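Local coordinates for protein N5-carboxyaminoimidazole ribonucleotide synthetase (PDB 3QFF) that carboxylates aminoimidazole ribonucleotide at its N5 amine, probably using ATP and bicarbonate, as a step of bacterial purine biosynthesis, at residues Thr286-Glu291 with Tyr340-Gly345; Pro279-His284 with Met318-Gly323; Lys210-Ala215 with Phe295-Arg300; Glu347-Lys350 with Lys354-His357. One frame throughout, in Å; residues are numbered along the deposited sequence.

Three long-range contacts and one local one illustrate how an ATP-grasp enzyme is knitted together. From the N terminus, interaction 3 closes first, joining strand 209-220 to helix 294-303 across some 80 residues. Interaction 2 opens inside that loop, at 279-284, and ends on strand 316-322; interaction 1 opens next, at 286-291, and ends on strand 339-343. These three cross one another rather than nest, so the turns and short helices after strand 270-276 are held successively to strands of one eight-stranded sheet. Interaction 4 follows in series, folding the loop 347-350 onto strand 354-361, which lies between the strands that receive interactions 1 and 2.

Interaction 1. Residues Thr286-Glu291 with Tyr340-Gly345; sequences TQDACE and YLHLYG
Gln287 lays its amide oxygen over one face of the His342 imidazole: OE1 stands 3.2 Å above the ring plane, close to the middle of the ring, with the amide tilted 31° from it. This is a face contact and not a hydrogen bond, since the approach of Gln287 OE1 to His342 ND1 at 3.3 Å has a poor angle; the same oxygen has a weak hydrogen bond from His357. At its edge the imidazole makes the one directed bond of the pairing. His342 NE2 donates to Asp288 OD2 over 2.7 Å, fairly straight at 156°, and the carboxylate receives it on the syn lone pair, near the plane of the ring. Such a His-carboxylate hydrogen bond here ties the short helix 286-289 to strand 339-343, an edge of the large antiparallel sheet within its own subunit, where Leu343 makes backbone hydrogen bonds to the second subunit. Asp288 reaches across because its CG is turned anti to the carbonyl carbon (chi1 -63°), and OD2 takes a second hydrogen bond from Asn359 ND2 on the next strand, so two donors grip the one oxygen. Tyr340 adds its CB to the same oxygen, 3.5 Å from Asp288 OD2. Its ring then leads away from the helix, and the phenol OH is hydrogen-bonded to Glu291 of the second subunit, which brings this side of the contact to the dimer interface.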
# COMPACT_ATOMS: atom_id res chain seq x y z
N THR A 286 -9.02 6.23 -1.20
CA THR A 286 -8.83 5.07 -2.09
C THR A 286 -7.70 4.14 -1.62
O THR A 286 -7.68 2.98 -2.01
CB THR A 286 -8.48 5.49 -3.53
OG1 THR A 286 -7.28 6.29 -3.53
CG2 THR A 286 -9.63 6.27 -4.16
N GLN A 287 -6.78 4.66 -0.82
CA GLN A 287 -5.64 3.89 -0.32
C GLN A 287 -6.05 2.70 0.52
O GLN A 287 -5.35 1.70 0.56
CB GLN A 287 -4.73 4.76 0.55
CG GLN A 287 -3.81 5.68 -0.23
CD GLN A 287 -2.87 6.40 0.70
OE1 GLN A 287 -3.29 7.04 1.68
NE2 GLN A 287 -1.58 6.26 0.44
N ASP A 288 -7.17 2.84 1.23
CA ASP A 288 -7.61 1.78 2.13
C ASP A 288 -8.95 1.16 1.75
O ASP A 288 -9.24 0.03 2.11
CB ASP A 288 -7.59 2.28 3.59
CG ASP A 288 -6.18 2.65 4.05
OD1 ASP A 288 -5.32 1.75 4.09
OD2 ASP A 288 -5.93 3.85 4.36
N ALA A 289 -9.75 1.90 0.98
CA ALA A 289 -11.15 1.48 0.75
C ALA A 289 -11.47 1.00 -0.66
O ALA A 289 -12.56 0.47 -0.88
CB ALA A 289 -12.10 2.60 1.13
N CYS A 290 -10.54 1.19 -1.60
CA CYS A 290 -10.76 0.77 -2.98
C CYS A 290 -9.81 -0.32 -3.41
O CYS A 290 -8.76 -0.52 -2.81
CB CYS A 290 -10.64 1.95 -3.96
SG CYS A 290 -11.99 3.11 -3.85
N GLU A 291 -10.18 -0.99 -4.49
CA GLU A 291 -9.38 -2.06 -5.05
C GLU A 291 -7.98 -1.61 -5.53
O GLU A 291 -7.01 -2.37 -5.43
CB GLU A 291 -10.18 -2.75 -6.15
CG GLU A 291 -9.65 -4.09 -6.52
CD GLU A 291 -10.59 -4.86 -7.41
OE1 GLU A 291 -10.09 -5.55 -8.32
OE2 GLU A 291 -11.83 -4.75 -7.21
N TYR A 340 -7.07 3.84 9.77
CA TYR A 340 -5.83 3.55 9.03
C TYR A 340 -5.03 4.83 8.82
O TYR A 340 -5.40 5.70 8.00
CB TYR A 340 -6.15 2.78 7.73
CG TYR A 340 -6.85 1.49 8.08
CD1 TYR A 340 -8.25 1.44 8.21
CD2 TYR A 340 -6.12 0.34 8.38
CE1 TYR A 340 -8.90 0.26 8.58
CE2 TYR A 340 -6.77 -0.85 8.75
CZ TYR A 340 -8.15 -0.88 8.85
OH TYR A 340 -8.79 -2.04 9.23
N LEU A 341 -3.95 4.92 9.59
CA LEU A 341 -3.18 6.15 9.69
C LEU A 341 -2.15 6.28 8.58
O LEU A 341 -1.42 5.34 8.29
CB LEU A 341 -2.50 6.21 11.07
CG LEU A 341 -1.68 7.43 11.50
CD1 LEU A 341 -2.52 8.73 11.46
CD2 LEU A 341 -1.10 7.20 12.89
N HIS A 342 -2.12 7.45 7.95
CA HIS A 342 -1.04 7.82 7.05
C HIS A 342 -0.36 9.08 7.55
O HIS A 342 -1.02 10.08 7.82
CB HIS A 342 -1.57 7.98 5.62
CG HIS A 342 -2.25 6.75 5.12
ND1 HIS A 342 -1.64 5.85 4.27
CD2 HIS A 342 -3.46 6.22 5.42
CE1 HIS A 342 -2.46 4.84 4.04
NE2 HIS A 342 -3.56 5.03 4.74
N LEU A 343 0.95 9.02 7.71
CA LEU A 343 1.69 10.21 8.10
C LEU A 343 2.82 10.45 7.11
O LEU A 343 3.47 9.52 6.66
CB LEU A 343 2.19 10.11 9.55
CG LEU A 343 1.10 10.02 10.63
CD1 LEU A 343 1.70 9.74 12.01
CD2 LEU A 343 0.25 11.28 10.70
N TYR A 344 3.03 11.72 6.76
CA TYR A 344 3.81 12.07 5.59
C TYR A 344 5.31 12.28 5.84
O TYR A 344 6.09 12.41 4.89
CB TYR A 344 3.20 13.31 4.92
CG TYR A 344 1.71 13.23 4.60
CD1 TYR A 344 0.91 14.39 4.60
CD2 TYR A 344 1.10 12.02 4.25
CE1 TYR A 344 -0.45 14.35 4.28
CE2 TYR A 344 -0.28 11.96 3.94
CZ TYR A 344 -1.03 13.13 3.95
OH TYR A 344 -2.36 13.09 3.64
N GLY A 345 5.73 12.30 7.10
CA GLY A 345 7.15 12.47 7.43
C GLY A 345 7.64 13.91 7.34
O GLY A 345 8.82 14.15 7.10

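Interaction 2. Residues Pro279-His284 with Met318-Gly323; sequences PHNSGH and MVNILG
Met318, where the second segment begins, sends its thioether into the bend of the loop 279-284. CG lies opposite the backbone N (chi1 -175°), and two further bends bring SD up against the loop, where a carbonyl and a methylene lie side by side before it: SD is 3.5 Å from Asn281 O and 3.6 Å from His284 CB. The sulfur also comes obliquely to the imidazole of His284, 5.0 Å from SD to the ring centroid. That ring is packed on one face by the CA of Asn281 within its own loop, and it stacks with His357 as well. Through its backbone Met318 pairs with Ser227 of strand 223-229. Two residues further along, Asn320, paired in the same way with His225, brings its amide against that of Asn281, whose turn is steadied by a bond from Ser282 N to His280 ND1 at 3.1 Å. The two amide side chains approach from opposite directions, with CG of Asn281 4.1 Å from CG of Asn320 and the amide planes 37° apart. The whole is a short 3-10 turn laid over an inner strand of an antiparallel sheet, where an ATP-grasp domain meets the C-terminal domain, with the Asn281 side chain about 10 Å from bound ADP.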
# COMPACT_ATOMS: atom_id res chain seq x y z
N PRO A 279 -3.22 13.37 -8.52
CA PRO A 279 -3.87 12.84 -7.32
C PRO A 279 -4.18 14.00 -6.38
O PRO A 279 -3.45 15.02 -6.33
CB PRO A 279 -2.81 11.91 -6.72
CG PRO A 279 -1.97 11.50 -7.89
CD PRO A 279 -1.95 12.69 -8.80
N HIS A 280 -5.26 13.84 -5.64
CA HIS A 280 -5.86 14.93 -4.93
C HIS A 280 -6.20 14.45 -3.52
O HIS A 280 -6.40 13.25 -3.30
CB HIS A 280 -7.12 15.33 -5.70
CG HIS A 280 -7.77 16.58 -5.22
ND1 HIS A 280 -8.83 16.57 -4.34
CD2 HIS A 280 -7.54 17.88 -5.52
CE1 HIS A 280 -9.22 17.82 -4.11
NE2 HIS A 280 -8.45 18.63 -4.82
N ASN A 281 -6.25 15.39 -2.58
CA ASN A 281 -6.57 15.10 -1.16
C ASN A 281 -7.92 14.37 -0.99
O ASN A 281 -8.06 13.50 -0.13
CB ASN A 281 -6.55 16.41 -0.37
CG ASN A 281 -6.43 16.22 1.14
OD1 ASN A 281 -6.59 15.13 1.70
ND2 ASN A 281 -6.14 17.31 1.82
N SER A 282 -8.90 14.72 -1.82
CA SER A 282 -10.22 14.10 -1.77
C SER A 282 -10.25 12.64 -2.30
O SER A 282 -11.28 11.99 -2.25
CB SER A 282 -11.29 14.99 -2.44
OG SER A 282 -11.18 14.99 -3.86
N GLY A 283 -9.10 12.14 -2.77
CA GLY A 283 -8.95 10.75 -3.22
C GLY A 283 -8.10 9.87 -2.31
O GLY A 283 -7.85 8.70 -2.63
N HIS A 284 -7.64 10.40 -1.18
CA HIS A 284 -6.81 9.59 -0.26
C HIS A 284 -7.55 8.38 0.33
O HIS A 284 -6.92 7.37 0.69
CB HIS A 284 -6.25 10.44 0.89
CG HIS A 284 -5.27 11.49 0.46
ND1 HIS A 284 -4.67 11.49 -0.79
CD2 HIS A 284 -4.73 12.53 1.14
CE1 HIS A 284 -3.84 12.52 -0.87
NE2 HIS A 284 -3.85 13.16 0.29
N MET A 318 -12.41 9.64 5.25
CA MET A 318 -11.06 10.15 5.37
C MET A 318 -11.11 11.42 6.21
O MET A 318 -11.98 12.27 5.97
CB MET A 318 -10.45 10.47 4.01
CG MET A 318 -8.99 10.89 4.15
SD MET A 318 -8.47 12.26 3.13
CE MET A 318 -9.42 13.63 3.82
N VAL A 319 -10.23 11.52 7.20
CA VAL A 319 -10.09 12.77 7.95
C VAL A 319 -8.68 13.32 7.81
O VAL A 319 -7.71 12.60 8.02
CB VAL A 319 -10.42 12.61 9.46
CG1 VAL A 319 -10.72 14.00 10.07
CG2 VAL A 319 -11.61 11.72 9.65
N ASN A 320 -8.56 14.60 7.46
CA ASN A 320 -7.25 15.23 7.38
C ASN A 320 -6.62 15.48 8.74
O ASN A 320 -7.31 15.86 9.69
CB ASN A 320 -7.34 16.57 6.63
CG ASN A 320 -6.92 16.46 5.17
OD1 ASN A 320 -6.42 15.43 4.71
ND2 ASN A 320 -7.10 17.55 4.43
N ILE A 321 -5.29 15.29 8.81
CA ILE A 321 -4.48 15.60 9.98
C ILE A 321 -3.58 16.81 9.69
O ILE A 321 -2.57 16.71 8.99
CB ILE A 321 -3.64 14.38 10.47
CG1 ILE A 321 -4.57 13.19 10.74
CG2 ILE A 321 -2.78 14.73 11.73
CD1 ILE A 321 -3.86 11.84 10.73
N LEU A 322 -3.99 17.95 10.23
CA LEU A 322 -3.22 19.19 10.09
C LEU A 322 -2.21 19.29 11.23
O LEU A 322 -2.25 18.48 12.16
CB LEU A 322 -4.15 20.41 10.06
CG LEU A 322 -5.36 20.36 9.10
CD1 LEU A 322 -6.15 21.69 9.14
CD2 LEU A 322 -4.91 20.05 7.68
N GLY A 323 -1.29 20.25 11.14
CA GLY A 323 -0.35 20.53 12.22
C GLY A 323 -1.03 20.65 13.58
O GLY A 323 -0.54 20.09 14.56

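Interaction 3. Residues Lys210-Ala215 with Phe295-Arg300; sequences KVFPVA and FGQHIR
Chi1 of -71° sets CG of Gln297 against a phenyl ring, and a second bend of like sense, chi2 -70°, turns the amide toward a lysine stem. From segment 210-215, Phe212 sends its ring toward the helix, and the far rim carbons do the touching: CZ of Phe212 is 3.6 Å from CG of Gln297, and CE1 of the ring is 3.9 Å from that same CG. The two side chains meet at a slant, the amide standing 83° from the ring plane, nearly perpendicular to it. Lys210 adds the first carbons of its chain, with CB of Lys210 3.9 Å from NE2 of Gln297 and CG at a like distance. Beyond those carbons the lysine leads away, and its NZ makes a long, weak ion pair with Glu309. The NE2 of Gln297, for its part, is hydrogen-bonded to the carbonyl of Gly308, in the chain that follows the helix. Other residues enclose the phenyl ring: Ile200 from the neighbouring strand, Tyr285, and the methyl of Thr286. Since no hydrogen bond passes between segment 210-215 and the helix in this pairing, the join rests on van der Waals contact, the phenyl ring with CG of Gln297 and the lysine carbons with its NE2, an amide nitrogen whose hydrogen-bonding partner, Gly308 O, lies outside both segments.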
# COMPACT_ATOMS: atom_id res chain seq x y z
N LYS A 210 -10.78 4.79 -16.03
CA LYS A 210 -11.44 4.27 -14.83
C LYS A 210 -11.90 5.47 -14.03
O LYS A 210 -11.23 6.50 -14.02
CB LYS A 210 -10.50 3.42 -13.97
CG LYS A 210 -10.04 2.09 -14.58
CD LYS A 210 -11.12 1.01 -14.59
CE LYS A 210 -10.61 -0.15 -15.43
NZ LYS A 210 -11.63 -1.17 -15.67
N VAL A 211 -13.03 5.31 -13.34
CA VAL A 211 -13.55 6.37 -12.49
C VAL A 211 -13.73 5.81 -11.07
O VAL A 211 -14.21 4.67 -10.88
CB VAL A 211 -14.89 6.93 -13.02
CG1 VAL A 211 -15.26 8.23 -12.31
CG2 VAL A 211 -14.78 7.18 -14.52
N PHE A 212 -13.31 6.58 -10.09
CA PHE A 212 -13.52 6.24 -8.70
C PHE A 212 -14.92 6.66 -8.24
O PHE A 212 -15.57 7.47 -8.91
CB PHE A 212 -12.46 6.89 -7.82
CG PHE A 212 -11.16 6.16 -7.84
CD1 PHE A 212 -10.10 6.62 -8.64
CD2 PHE A 212 -10.99 5.00 -7.09
CE1 PHE A 212 -8.88 5.95 -8.65
CE2 PHE A 212 -9.76 4.32 -7.09
CZ PHE A 212 -8.71 4.79 -7.87
N PRO A 213 -15.39 6.11 -7.11
CA PRO A 213 -16.74 6.47 -6.63
C PRO A 213 -16.81 7.93 -6.20
O PRO A 213 -15.78 8.52 -5.82
CB PRO A 213 -16.96 5.55 -5.40
CG PRO A 213 -15.87 4.53 -5.44
CD PRO A 213 -14.74 5.09 -6.27
N VAL A 214 -18.00 8.51 -6.24
CA VAL A 214 -18.22 9.87 -5.79
C VAL A 214 -17.95 10.02 -4.28
O VAL A 214 -18.50 9.29 -3.47
CB VAL A 214 -19.65 10.38 -6.10
CG1 VAL A 214 -19.76 11.87 -5.77
CG2 VAL A 214 -20.05 10.12 -7.57
N ALA A 215 -17.13 11.01 -3.93
CA ALA A 215 -16.86 11.32 -2.53
C ALA A 215 -17.56 12.63 -2.16
O ALA A 215 -17.53 13.58 -2.93
CB ALA A 215 -15.37 11.46 -2.29
N PHE A 295 -3.11 6.55 -6.32
CA PHE A 295 -1.67 6.54 -6.54
C PHE A 295 -1.18 5.38 -7.40
O PHE A 295 -0.41 5.59 -8.36
CB PHE A 295 -0.90 6.63 -5.20
CG PHE A 295 -1.25 7.86 -4.41
CD1 PHE A 295 -2.13 7.80 -3.32
CD2 PHE A 295 -0.75 9.09 -4.80
CE1 PHE A 295 -2.47 8.97 -2.63
CE2 PHE A 295 -1.08 10.26 -4.14
CZ PHE A 295 -1.95 10.20 -3.04
N GLY A 296 -1.61 4.17 -7.06
CA GLY A 296 -1.35 3.00 -7.92
C GLY A 296 -1.92 3.21 -9.32
O GLY A 296 -1.30 2.80 -10.31
N GLN A 297 -3.09 3.85 -9.40
CA GLN A 297 -3.71 4.16 -10.70
C GLN A 297 -2.90 5.15 -11.51
O GLN A 297 -2.70 4.96 -12.71
CB GLN A 297 -5.15 4.69 -10.54
CG GLN A 297 -6.15 3.64 -10.09
CD GLN A 297 -6.46 2.58 -11.17
OE1 GLN A 297 -5.55 1.94 -11.70
NE2 GLN A 297 -7.73 2.40 -11.47
N HIS A 298 -2.42 6.20 -10.86
CA HIS A 298 -1.65 7.25 -11.53
C HIS A 298 -0.36 6.67 -12.14
O HIS A 298 -0.02 6.98 -13.30
CB HIS A 298 -1.32 8.40 -10.57
CG HIS A 298 -0.58 9.53 -11.23
ND1 HIS A 298 -1.21 10.51 -11.96
CD2 HIS A 298 0.74 9.83 -11.26
CE1 HIS A 298 -0.31 11.37 -12.41
NE2 HIS A 298 0.88 10.97 -12.01
N ILE A 299 0.33 5.84 -11.37
CA ILE A 299 1.55 5.18 -11.87
C ILE A 299 1.24 4.31 -13.10
O ILE A 299 1.93 4.42 -14.13
CB ILE A 299 2.27 4.35 -10.76
CG1 ILE A 299 2.79 5.27 -9.64
CG2 ILE A 299 3.43 3.54 -11.37
CD1 ILE A 299 3.65 6.47 -10.11
N ARG A 300 0.21 3.46 -13.01
CA ARG A 300 -0.20 2.60 -14.13
C ARG A 300 -0.56 3.42 -15.36
O ARG A 300 -0.20 3.05 -16.46
CB ARG A 300 -1.39 1.71 -13.77
CG ARG A 300 -1.08 0.67 -12.72
CD ARG A 300 -2.38 0.09 -12.11
NE ARG A 300 -2.11 -1.14 -11.36
CZ ARG A 300 -1.64 -1.21 -10.11
NH1 ARG A 300 -1.37 -0.10 -9.43
NH2 ARG A 300 -1.42 -2.39 -9.53

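Interaction 4. Residues Glu347-Lys350 with Lys354-His357; sequences EEAK and KMGH
Met355 belongs to a classic beta bulge and points its side chain toward the loop 347-350: Met355 and Gly356 both face Ile321, and the loop is part of the hairpin connection between strands 339-343 and 354-361. Three bends of the same sense, beginning with chi1 at -53°, curl the methionine chain so that the terminal methyl arrives first. Met355 CE lies 3.5 Å from the backbone oxygen of Glu348, 3.8 Å from CA of Ala349 and 3.9 Å from CB of Ala349. SD follows just behind, 3.8 Å from Glu348 O. The contact is therefore one apolar side chain laid along two residues of an otherwise irregular loop, with the alanine methyl its one apolar side-chain partner and no hydrogen bond between the segments. Glu348 turns its own side chain away from the methionine, and its OE1 makes a salt bridge with Arg353, which links the middle of the connection to the residue just before strand 354-361. The bulge itself is fastened by backbone hydrogen bonds from both Met355 and Gly356 to Ile321. Lys354, just before, points away from the loop and packs on Asn320 and Leu322, with Gln24 of helix 24-35 beside it. Strand 354-361 thus runs between strands 316-322 and 339-343, pairing with Ile321 on one and with His342 and Tyr344 at the other, while the loop turns over its start.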
# COMPACT_ATOMS: atom_id res chain seq x y z
N GLU A 347 8.65 17.45 9.01
CA GLU A 347 9.33 17.80 10.26
C GLU A 347 8.57 18.88 11.03
O GLU A 347 8.11 18.65 12.15
CB GLU A 347 10.76 18.23 9.97
CG GLU A 347 11.74 17.90 11.08
CD GLU A 347 12.90 18.86 11.12
OE1 GLU A 347 13.56 19.06 10.07
OE2 GLU A 347 13.15 19.43 12.21
N GLU A 348 8.43 20.06 10.42
CA GLU A 348 7.75 21.17 11.08
C GLU A 348 6.23 21.00 11.00
O GLU A 348 5.69 20.70 9.93
CB GLU A 348 8.17 22.50 10.46
CG GLU A 348 8.02 23.70 11.39
CD GLU A 348 7.85 25.02 10.64
OE1 GLU A 348 8.03 25.05 9.40
OE2 GLU A 348 7.52 26.03 11.31
N ALA A 349 5.56 21.22 12.12
CA ALA A 349 4.11 21.02 12.20
C ALA A 349 3.32 22.33 12.22
O ALA A 349 2.59 22.62 13.18
CB ALA A 349 3.77 20.15 13.42
N LYS A 350 3.44 23.11 11.15
CA LYS A 350 2.67 24.36 11.05
C LYS A 350 1.18 24.08 11.13
O LYS A 350 0.71 23.05 10.63
CB LYS A 350 3.03 25.13 9.77
CG LYS A 350 4.49 25.57 9.70
CD LYS A 350 4.74 26.62 8.61
CE LYS A 350 4.38 28.03 9.09
NZ LYS A 350 4.76 29.08 8.08
N LYS A 354 -0.67 20.11 6.12
CA LYS A 354 -1.21 18.76 6.08
C LYS A 354 -0.11 17.79 6.47
O LYS A 354 0.89 17.68 5.78
CB LYS A 354 -1.77 18.45 4.67
CG LYS A 354 -3.08 19.20 4.37
CD LYS A 354 -3.45 19.12 2.89
CE LYS A 354 -4.66 20.05 2.59
NZ LYS A 354 -5.03 19.96 1.15
N MET A 355 -0.29 17.12 7.61
CA MET A 355 0.75 16.23 8.18
C MET A 355 0.46 14.76 7.89
O MET A 355 1.37 13.94 7.89
CB MET A 355 0.86 16.43 9.71
CG MET A 355 1.06 17.90 10.15
SD MET A 355 2.55 18.66 9.49
CE MET A 355 3.82 17.73 10.36
N GLY A 356 -0.81 14.45 7.66
CA GLY A 356 -1.25 13.10 7.33
C GLY A 356 -2.74 13.05 7.08
O GLY A 356 -3.39 14.10 6.89
N HIS A 357 -3.27 11.83 7.07
CA HIS A 357 -4.71 11.60 7.06
C HIS A 357 -5.01 10.25 7.72
O HIS A 357 -4.13 9.38 7.81
CB HIS A 357 -5.29 11.66 5.63
CG HIS A 357 -4.79 10.57 4.73
ND1 HIS A 357 -3.64 10.70 3.97
CD2 HIS A 357 -5.30 9.35 4.44
CE1 HIS A 357 -3.46 9.59 3.26
NE2 HIS A 357 -4.45 8.76 3.53